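Local coordinates for protein carbohydrate oxidase (Microdochium nivale, PDB 3RJA) that oxidises the C1 hydroxyl of mono-, oligo- and polysaccharides to lactones with an FAD cofactor, reducing molecular oxygen to hydrogen peroxide, at residues K188-N193 with E374-H379; K322-K327 with W422-N427. All coordinates share one frame; numbering follows the deposited sequence.

Interaction 1. Residues K188-N193 with E374-H379; sequences KGAGSN and ETAYPH. With FAD (flavin-adenine dinucleotide), chain B.
The backbone of Gly189 lies against that of Tyr377, their CA atoms 4.2 Å apart, where residues 188-190 of helix 181-190 in this FAD-linked oxidase, whose following turn carries Gly191 and Ser192 of the FAD pocket, meet the loop between strands 352-359 and 384-392. Tyr377 N donates to Lys188 O at 3.2 Å, in the carbonyl plane and on a lone pair, though the N-H is bent to 138°. The same N-H makes a weak bond to Thr375 OG1, which also receives Arg380 NH2. Gly189 has phi 139°, a value hostile to any side chain, and a CB there would run into Tyr377 N and the Ala376 carbonyl carbon; the close approach of the two backbones thus depends on its bare CA. Beside it, the Ala376 methyl points at the flank of the Ala190 methyl, Ala376 CB to Ala190 CB 4.1 Å, and Leu450 of helix 447-457 packs on both. Lys188 crosses Thr375 obliquely: its aliphatic chain bends partway along and brings CE to 4.0 Å from Thr375 CG2, while NZ goes on to the carbonyl of Val160. Tyr377 has its ring anti to the backbone N (chi1 -170°), which carries it away from residues 188-190, and its hydroxyl pairs with His360. Past the contact the chain turns through 3-10 segment 191-193 past the adenine of FAD, with Ser192 CA 3.5 Å from N3A. This turn is closed by Asn193, whose N and ND2 both reach Ala190 O from the same face of its plane, ND2 at 3.1 Å.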
loop_
_atom_site.group_PDB
_atom_site.type_symbol
_atom_site.label_atom_id
_atom_site.label_comp_id
_atom_site.label_asym_id
_atom_site.label_seq_id
_atom_site.Cartn_x
_atom_site.Cartn_y
_atom_site.Cartn_z
ATOM N N LYS A 188 1.170 -5.821 12.059
ATOM C CA LYS A 188 2.224 -5.159 11.302
ATOM C C LYS A 188 2.642 -5.900 10.032
ATOM O O LYS A 188 3.759 -6.423 9.922
ATOM C CB LYS A 188 3.416 -4.793 12.195
ATOM C CG LYS A 188 3.072 -3.704 13.200
ATOM C CD LYS A 188 4.223 -3.366 14.166
ATOM C CE LYS A 188 5.410 -2.807 13.379
ATOM N NZ LYS A 188 6.418 -2.276 14.285
ATOM N N GLY A 189 1.719 -5.929 9.065
ATOM C CA GLY A 189 1.994 -6.472 7.735
ATOM C C GLY A 189 0.862 -7.314 7.170
ATOM O O GLY A 189 0.795 -7.555 5.961
ATOM N N ALA A 190 -0.037 -7.763 8.044
ATOM C CA ALA A 190 -1.143 -8.602 7.621
ATOM C C ALA A 190 -2.386 -8.214 8.396
ATOM O O ALA A 190 -3.268 -9.038 8.622
ATOM C CB ALA A 190 -0.777 -10.127 7.820
ATOM N N GLY A 191 -2.474 -6.920 8.742
ATOM C CA GLY A 191 -3.384 -6.420 9.765
ATOM C C GLY A 191 -4.861 -6.635 9.504
ATOM O O GLY A 191 -5.653 -6.731 10.451
ATOM N N SER A 192 -5.240 -6.750 8.234
ATOM C CA SER A 192 -6.636 -6.951 7.898
ATOM C C SER A 192 -7.179 -8.276 8.422
ATOM O O SER A 192 -8.385 -8.458 8.486
ATOM C CB SER A 192 -6.838 -6.879 6.378
ATOM O OG SER A 192 -5.920 -7.723 5.694
ATOM N N ASN A 193 -6.271 -9.211 8.732
ATOM C CA ASN A 193 -6.627 -10.558 9.192
ATOM C C ASN A 193 -7.121 -10.708 10.637
ATOM O O ASN A 193 -7.835 -11.681 10.944
ATOM C CB ASN A 193 -5.443 -11.522 8.935
ATOM C CG ASN A 193 -5.329 -11.890 7.497
ATOM O OD1 ASN A 193 -6.167 -12.628 6.981
ATOM N ND2 ASN A 193 -4.324 -11.328 6.801
ATOM N N GLU A 374 10.776 -10.190 12.218
ATOM C CA GLU A 374 10.418 -9.155 13.195
ATOM C C GLU A 374 8.996 -8.556 13.128
ATOM O O GLU A 374 8.510 -8.027 14.121
ATOM C CB GLU A 374 11.476 -8.038 13.214
ATOM C CG GLU A 374 12.851 -8.545 13.690
ATOM C CD GLU A 374 13.846 -7.414 13.861
ATOM O OE1 GLU A 374 14.131 -6.688 12.892
ATOM O OE2 GLU A 374 14.332 -7.234 14.987
ATOM N N THR A 375 8.363 -8.628 11.955
ATOM C CA THR A 375 6.977 -8.197 11.761
ATOM C C THR A 375 6.382 -9.148 10.726
ATOM O O THR A 375 7.114 -9.929 10.093
ATOM C CB THR A 375 6.858 -6.719 11.233
ATOM O OG1 THR A 375 7.228 -6.653 9.849
ATOM C CG2 THR A 375 7.721 -5.746 12.027
ATOM N N ALA A 376 5.066 -9.112 10.565
ATOM C CA ALA A 376 4.392 -9.930 9.549
ATOM C C ALA A 376 4.891 -9.641 8.127
ATOM O O ALA A 376 4.846 -10.528 7.270
ATOM C CB ALA A 376 2.864 -9.692 9.613
ATOM N N TYR A 377 5.328 -8.397 7.876
ATOM C CA TYR A 377 5.776 -7.974 6.532
ATOM C C TYR A 377 6.878 -8.936 6.031
ATOM O O TYR A 377 7.906 -9.085 6.706
ATOM C CB TYR A 377 6.267 -6.528 6.562
ATOM C CG TYR A 377 6.520 -5.933 5.184
ATOM C CD1 TYR A 377 5.470 -5.406 4.426
ATOM C CD2 TYR A 377 7.818 -5.918 4.632
ATOM C CE1 TYR A 377 5.698 -4.850 3.161
ATOM C CE2 TYR A 377 8.061 -5.377 3.378
ATOM C CZ TYR A 377 6.999 -4.842 2.638
ATOM O OH TYR A 377 7.229 -4.297 1.386
ATOM N N PRO A 378 6.653 -9.608 4.874
ATOM C CA PRO A 378 7.543 -10.713 4.434
ATOM C C PRO A 378 8.512 -10.369 3.323
ATOM O O PRO A 378 9.148 -11.281 2.768
ATOM C CB PRO A 378 6.553 -11.712 3.822
ATOM C CG PRO A 378 5.441 -10.790 3.232
ATOM C CD PRO A 378 5.468 -9.490 3.999
ATOM N N HIS A 379 8.615 -9.094 2.966
ATOM C CA HIS A 379 9.392 -8.737 1.776
ATOM C C HIS A 379 10.742 -8.092 2.109
ATOM O O HIS A 379 11.325 -7.401 1.265
ATOM C CB HIS A 379 8.593 -7.786 0.881
ATOM C CG HIS A 379 7.223 -8.269 0.550
ATOM N ND1 HIS A 379 6.990 -9.416 -0.184
ATOM C CD2 HIS A 379 6.005 -7.741 0.828
ATOM C CE1 HIS A 379 5.686 -9.578 -0.342
ATOM N NE2 HIS A 379 5.064 -8.568 0.257
HETATM P PA FAD B . -9.343 -0.197 2.185
HETATM O O1A FAD B . -10.296 0.626 3.009
HETATM O O2A FAD B . -9.887 -0.662 0.859
HETATM O O5B FAD B . -8.894 -1.479 3.038
HETATM C C5B FAD B . -7.801 -2.274 2.593
HETATM C C4B FAD B . -7.752 -3.558 3.439
HETATM O O4B FAD B . -7.475 -3.225 4.800
HETATM C C3B FAD B . -9.074 -4.323 3.441
HETATM O O3B FAD B . -8.801 -5.710 3.653
HETATM C C2B FAD B . -9.744 -3.766 4.693
HETATM O O2B FAD B . -10.761 -4.557 5.263
HETATM C C1B FAD B . -8.539 -3.636 5.615
HETATM N N9A FAD B . -8.785 -2.612 6.626
HETATM C C8A FAD B . -9.266 -1.319 6.441
HETATM N N7A FAD B . -9.331 -0.737 7.669
HETATM C C5A FAD B . -8.888 -1.607 8.591
HETATM C C6A FAD B . -8.756 -1.510 9.980
HETATM N N6A FAD B . -9.083 -0.372 10.631
HETATM N N1A FAD B . -8.246 -2.603 10.659
HETATM C C2A FAD B . -7.920 -3.775 9.984
HETATM N N3A FAD B . -8.086 -3.889 8.618
HETATM C C4A FAD B . -8.555 -2.801 7.944
HETATM N N1 FAD B . 0.629 1.652 -1.711
HETATM C C2 FAD B . 1.940 1.877 -1.278
HETATM O O2 FAD B . 2.530 1.073 -0.546
HETATM N N3 FAD B . 2.536 3.077 -1.654
HETATM C C4 FAD B . 1.903 4.109 -2.322
HETATM O O4 FAD B . 2.478 5.203 -2.518
HETATM C C4X FAD B . 0.523 3.801 -2.811
HETATM N N5 FAD B . -0.162 4.714 -3.478
HETATM C C5X FAD B . -1.470 4.505 -3.849
HETATM C C6 FAD B . -2.219 5.531 -4.482
HETATM C C7 FAD B . -3.569 5.378 -4.735
HETATM C C7M FAD B . -4.370 6.494 -5.438
HETATM C C8 FAD B . -4.232 4.230 -4.239
HETATM C C8M FAD B . -5.716 4.028 -4.469
HETATM C C9 FAD B . -3.505 3.190 -3.681
HETATM C C9A FAD B . -2.120 3.313 -3.450
HETATM N N10 FAD B . -1.377 2.330 -2.753
HETATM C C10 FAD B . -0.026 2.509 -2.496
HETATM C "C1'" FAD B . -2.054 1.057 -2.343
HETATM C "C2'" FAD B . -2.525 1.144 -0.897
HETATM O "O2'" FAD B . -1.403 1.032 -0.031
HETATM C "C3'" FAD B . -3.470 0.003 -0.593
HETATM O "O3'" FAD B . -4.516 -0.027 -1.540
HETATM C "C4'" FAD B . -4.016 0.151 0.837
HETATM O "O4'" FAD B . -4.370 -1.107 1.322
HETATM C "C5'" FAD B . -5.199 1.121 0.894
HETATM O "O5'" FAD B . -5.642 1.243 2.217
HETATM P P FAD B . -7.160 1.756 2.485
HETATM O O1P FAD B . -7.405 1.916 3.956
HETATM O O2P FAD B . -7.412 3.037 1.687
HETATM O O3P FAD B . -7.966 0.549 1.812
#

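Interaction 2. Residues K322-K327 with W422-N427; sequences KSLTLK and WGMYIN. With FAD (flavin-adenine dinucleotide), chain B.
Ser323 OG receives the N-H of Tyr425 in a nearly straight bond, 2.8 Å from N and 169° at the hydrogen. Its hydroxyl sits between the backbone N and the carbonyl carbon (chi1 76°), turned toward segment 422-427 just where regular strand pairing has given way. Before that point Thr325 and Gly423 form an antiparallel hydrogen-bonded pair, Thr325 N to Gly423 O at 2.9 Å and Gly423 N to Thr325 O at 3.0 Å. On the leucine side of the sheet, Leu326 CD2 touches Trp422 CB at 3.6 Å, and Leu324 CD2 approaches the indole at CE3, 3.7 Å away. Met424 runs extended alongside Ser323, its CG 3.4 Å from Ser323 O. Further along, Tyr425 OH donates to flavin O2 at 2.6 Å, with O2 in the plane of the ring, and is itself held by Gly145 N and by Asn427 ND2. Asn427 CB lies over one face of that ring, while OD1 accepts from ribityl O4' of FAD at 2.8 Å; ND2 also serves His140 O. An alanine in place of Asn427 would probably leave ribityl O4' without this acceptor and the Tyr425 hydroxyl less firmly oriented. Outward, strand 384-392 flanks 318-326, and helix 403-414 packs on Leu324 and Trp422. The short strand 422-423 thus edges the antiparallel sheet and leads into the flavin site of a berberine-like oxidase.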
loop_
_atom_site.group_PDB
_atom_site.type_symbol
_atom_site.label_atom_id
_atom_site.label_comp_id
_atom_site.label_asym_id
_atom_site.label_seq_id
_atom_site.Cartn_x
_atom_site.Cartn_y
_atom_site.Cartn_z
ATOM N N LYS A 322 -1.240 -5.627 -10.769
ATOM C CA LYS A 322 -0.517 -6.794 -10.304
ATOM C C LYS A 322 0.754 -6.301 -9.650
ATOM O O LYS A 322 1.121 -5.142 -9.822
ATOM C CB LYS A 322 -0.180 -7.736 -11.467
ATOM C CG LYS A 322 -1.379 -8.458 -12.079
ATOM C CD LYS A 322 -0.951 -9.597 -13.082
ATOM C CE LYS A 322 -0.657 -10.954 -12.397
ATOM N NZ LYS A 322 -1.968 -11.626 -12.039
ATOM N N SER A 323 1.454 -7.189 -8.950
ATOM C CA SER A 323 2.706 -6.813 -8.309
ATOM C C SER A 323 3.715 -7.956 -8.312
ATOM O O SER A 323 3.373 -9.096 -8.591
ATOM C CB SER A 323 2.464 -6.337 -6.853
ATOM O OG SER A 323 2.208 -7.446 -5.978
ATOM N N LEU A 324 4.959 -7.605 -7.979
ATOM C CA LEU A 324 6.048 -8.540 -7.709
ATOM C C LEU A 324 6.983 -7.896 -6.722
ATOM O O LEU A 324 7.212 -6.672 -6.776
ATOM C CB LEU A 324 6.841 -8.865 -8.982
ATOM C CG LEU A 324 6.185 -9.860 -9.953
ATOM C CD1 LEU A 324 7.016 -9.989 -11.246
ATOM C CD2 LEU A 324 5.962 -11.237 -9.272
ATOM N N THR A 325 7.525 -8.722 -5.826
ATOM C CA THR A 325 8.654 -8.323 -5.017
ATOM C C THR A 325 9.774 -9.324 -5.408
ATOM O O THR A 325 9.532 -10.508 -5.486
ATOM C CB THR A 325 8.315 -8.325 -3.491
ATOM O OG1 THR A 325 7.980 -9.661 -3.043
ATOM C CG2 THR A 325 7.105 -7.379 -3.181
ATOM N N LEU A 326 10.984 -8.842 -5.682
ATOM C CA LEU A 326 12.049 -9.746 -6.152
ATOM C C LEU A 326 13.322 -9.555 -5.386
ATOM O O LEU A 326 13.693 -8.413 -5.092
ATOM C CB LEU A 326 12.372 -9.499 -7.627
ATOM C CG LEU A 326 11.233 -9.343 -8.642
ATOM C CD1 LEU A 326 11.850 -8.826 -9.975
ATOM C CD2 LEU A 326 10.461 -10.670 -8.838
ATOM N N LYS A 327 14.013 -10.671 -5.101
ATOM C CA LYS A 327 15.375 -10.577 -4.583
ATOM C C LYS A 327 16.268 -9.861 -5.587
ATOM O O LYS A 327 17.102 -9.051 -5.208
ATOM C CB LYS A 327 15.959 -11.966 -4.269
ATOM C CG LYS A 327 15.179 -12.684 -3.199
ATOM C CD LYS A 327 15.925 -13.914 -2.656
ATOM C CE LYS A 327 15.112 -14.524 -1.544
ATOM N NZ LYS A 327 15.416 -15.995 -1.390
ATOM N N TRP A 422 10.628 -14.724 -5.145
ATOM C CA TRP A 422 9.675 -13.668 -5.456
ATOM C C TRP A 422 8.413 -13.803 -4.634
ATOM O O TRP A 422 8.037 -14.915 -4.236
ATOM C CB TRP A 422 9.373 -13.602 -6.956
ATOM C CG TRP A 422 8.640 -14.795 -7.535
ATOM C CD1 TRP A 422 9.205 -15.916 -8.130
ATOM C CD2 TRP A 422 7.210 -14.986 -7.598
ATOM N NE1 TRP A 422 8.209 -16.768 -8.554
ATOM C CE2 TRP A 422 6.982 -16.231 -8.234
ATOM C CE3 TRP A 422 6.104 -14.228 -7.172
ATOM C CZ2 TRP A 422 5.691 -16.741 -8.450
ATOM C CZ3 TRP A 422 4.817 -14.726 -7.386
ATOM C CH2 TRP A 422 4.621 -15.986 -8.014
ATOM N N GLY A 423 7.775 -12.653 -4.387
ATOM C CA GLY A 423 6.467 -12.624 -3.759
ATOM C C GLY A 423 5.588 -11.603 -4.435
ATOM O O GLY A 423 5.944 -11.075 -5.471
ATOM N N MET A 424 4.439 -11.331 -3.826
ATOM C CA MET A 424 3.527 -10.293 -4.296
ATOM C C MET A 424 3.096 -9.458 -3.103
ATOM O O MET A 424 3.057 -9.943 -1.991
ATOM C CB MET A 424 2.306 -10.920 -5.008
ATOM C CG MET A 424 2.698 -11.556 -6.343
ATOM S SD MET A 424 1.319 -12.208 -7.277
ATOM C CE MET A 424 2.040 -12.235 -8.908
ATOM N N TYR A 425 2.744 -8.203 -3.356
ATOM C CA TYR A 425 2.450 -7.219 -2.284
ATOM C C TYR A 425 0.949 -6.952 -2.200
ATOM O O TYR A 425 0.361 -6.388 -3.136
ATOM C CB TYR A 425 3.239 -5.952 -2.614
ATOM C CG TYR A 425 3.106 -4.715 -1.732
ATOM C CD1 TYR A 425 3.286 -4.772 -0.350
ATOM C CD2 TYR A 425 2.906 -3.468 -2.312
ATOM C CE1 TYR A 425 3.207 -3.594 0.432
ATOM C CE2 TYR A 425 2.847 -2.303 -1.557
ATOM C CZ TYR A 425 3.004 -2.374 -0.176
ATOM O OH TYR A 425 2.918 -1.208 0.593
ATOM N N ILE A 426 0.314 -7.370 -1.092
ATOM C CA ILE A 426 -1.148 -7.246 -0.954
ATOM C C ILE A 426 -1.635 -5.768 -0.889
ATOM O O ILE A 426 -2.831 -5.520 -1.010
ATOM C CB ILE A 426 -1.666 -8.049 0.279
ATOM C CG1 ILE A 426 -3.205 -8.284 0.185
ATOM C CG2 ILE A 426 -1.228 -7.357 1.576
ATOM C CD1 ILE A 426 -3.779 -9.112 1.342
ATOM N N ASN A 427 -0.746 -4.780 -0.684
ATOM C CA ASN A 427 -1.209 -3.365 -0.896
ATOM C C ASN A 427 -1.436 -3.029 -2.391
ATOM O O ASN A 427 -2.091 -2.033 -2.725
ATOM C CB ASN A 427 -0.314 -2.325 -0.223
ATOM C CG ASN A 427 -0.762 -2.005 1.207
ATOM O OD1 ASN A 427 -1.903 -2.319 1.619
ATOM N ND2 ASN A 427 0.137 -1.404 1.979
HETATM P PA FAD B . -9.343 -0.197 2.185
HETATM O O1A FAD B . -10.296 0.626 3.009
HETATM O O2A FAD B . -9.887 -0.662 0.859
HETATM O O5B FAD B . -8.894 -1.479 3.038
HETATM C C5B FAD B . -7.801 -2.274 2.593
HETATM C C4B FAD B . -7.752 -3.558 3.439
HETATM O O4B FAD B . -7.475 -3.225 4.800
HETATM C C3B FAD B . -9.074 -4.323 3.441
HETATM O O3B FAD B . -8.801 -5.710 3.653
HETATM C C2B FAD B . -9.744 -3.766 4.693
HETATM O O2B FAD B . -10.761 -4.557 5.263
HETATM C C1B FAD B . -8.539 -3.636 5.615
HETATM N N9A FAD B . -8.785 -2.612 6.626
HETATM C C8A FAD B . -9.266 -1.319 6.441
HETATM N N7A FAD B . -9.331 -0.737 7.669
HETATM C C5A FAD B . -8.888 -1.607 8.591
HETATM C C6A FAD B . -8.756 -1.510 9.980
HETATM N N6A FAD B . -9.083 -0.372 10.631
HETATM N N1A FAD B . -8.246 -2.603 10.659
HETATM C C2A FAD B . -7.920 -3.775 9.984
HETATM N N3A FAD B . -8.086 -3.889 8.618
HETATM C C4A FAD B . -8.555 -2.801 7.944
HETATM N N1 FAD B . 0.629 1.652 -1.711
HETATM C C2 FAD B . 1.940 1.877 -1.278
HETATM O O2 FAD B . 2.530 1.073 -0.546
HETATM N N3 FAD B . 2.536 3.077 -1.654
HETATM C C4 FAD B . 1.903 4.109 -2.322
HETATM O O4 FAD B . 2.478 5.203 -2.518
HETATM C C4X FAD B . 0.523 3.801 -2.811
HETATM N N5 FAD B . -0.162 4.714 -3.478
HETATM C C5X FAD B . -1.470 4.505 -3.849
HETATM C C6 FAD B . -2.219 5.531 -4.482
HETATM C C7 FAD B . -3.569 5.378 -4.735
HETATM C C7M FAD B . -4.370 6.494 -5.438
HETATM C C8 FAD B . -4.232 4.230 -4.239
HETATM C C8M FAD B . -5.716 4.028 -4.469
HETATM C C9 FAD B . -3.505 3.190 -3.681
HETATM C C9A FAD B . -2.120 3.313 -3.450
HETATM N N10 FAD B . -1.377 2.330 -2.753
HETATM C C10 FAD B . -0.026 2.509 -2.496
HETATM C "C1'" FAD B . -2.054 1.057 -2.343
HETATM C "C2'" FAD B . -2.525 1.144 -0.897
HETATM O "O2'" FAD B . -1.403 1.032 -0.031
HETATM C "C3'" FAD B . -3.470 0.003 -0.593
HETATM O "O3'" FAD B . -4.516 -0.027 -1.540
HETATM C "C4'" FAD B . -4.016 0.151 0.837
HETATM O "O4'" FAD B . -4.370 -1.107 1.322
HETATM C "C5'" FAD B . -5.199 1.121 0.894
HETATM O "O5'" FAD B . -5.642 1.243 2.217
HETATM P P FAD B . -7.160 1.756 2.485
HETATM O O1P FAD B . -7.405 1.916 3.956
HETATM O O2P FAD B . -7.412 3.037 1.687
HETATM O O3P FAD B . -7.966 0.549 1.812
#

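Both contacts are buried and both reach FAD, but at different ends of it: residues 188-193 lie by the adenine, residues 422-427 by the flavin and ribityl chain. Interaction 1 joins a helical segment to a loop, with small residues, close backbones and a single well-defined hydrogen bond; interaction 2 is strand pairing at a sheet edge, with more surface buried, a serine side chain extending the bonding and larger apolar groups alongside. Their centres are 14 Å apart, and the loop 374-379 bridges them: His379 ND1 comes within 3.0 Å of Thr325 OG1. The rings of the two tyrosines also pack, Tyr377 CE1 lying 3.9 Å from Tyr425 CE1.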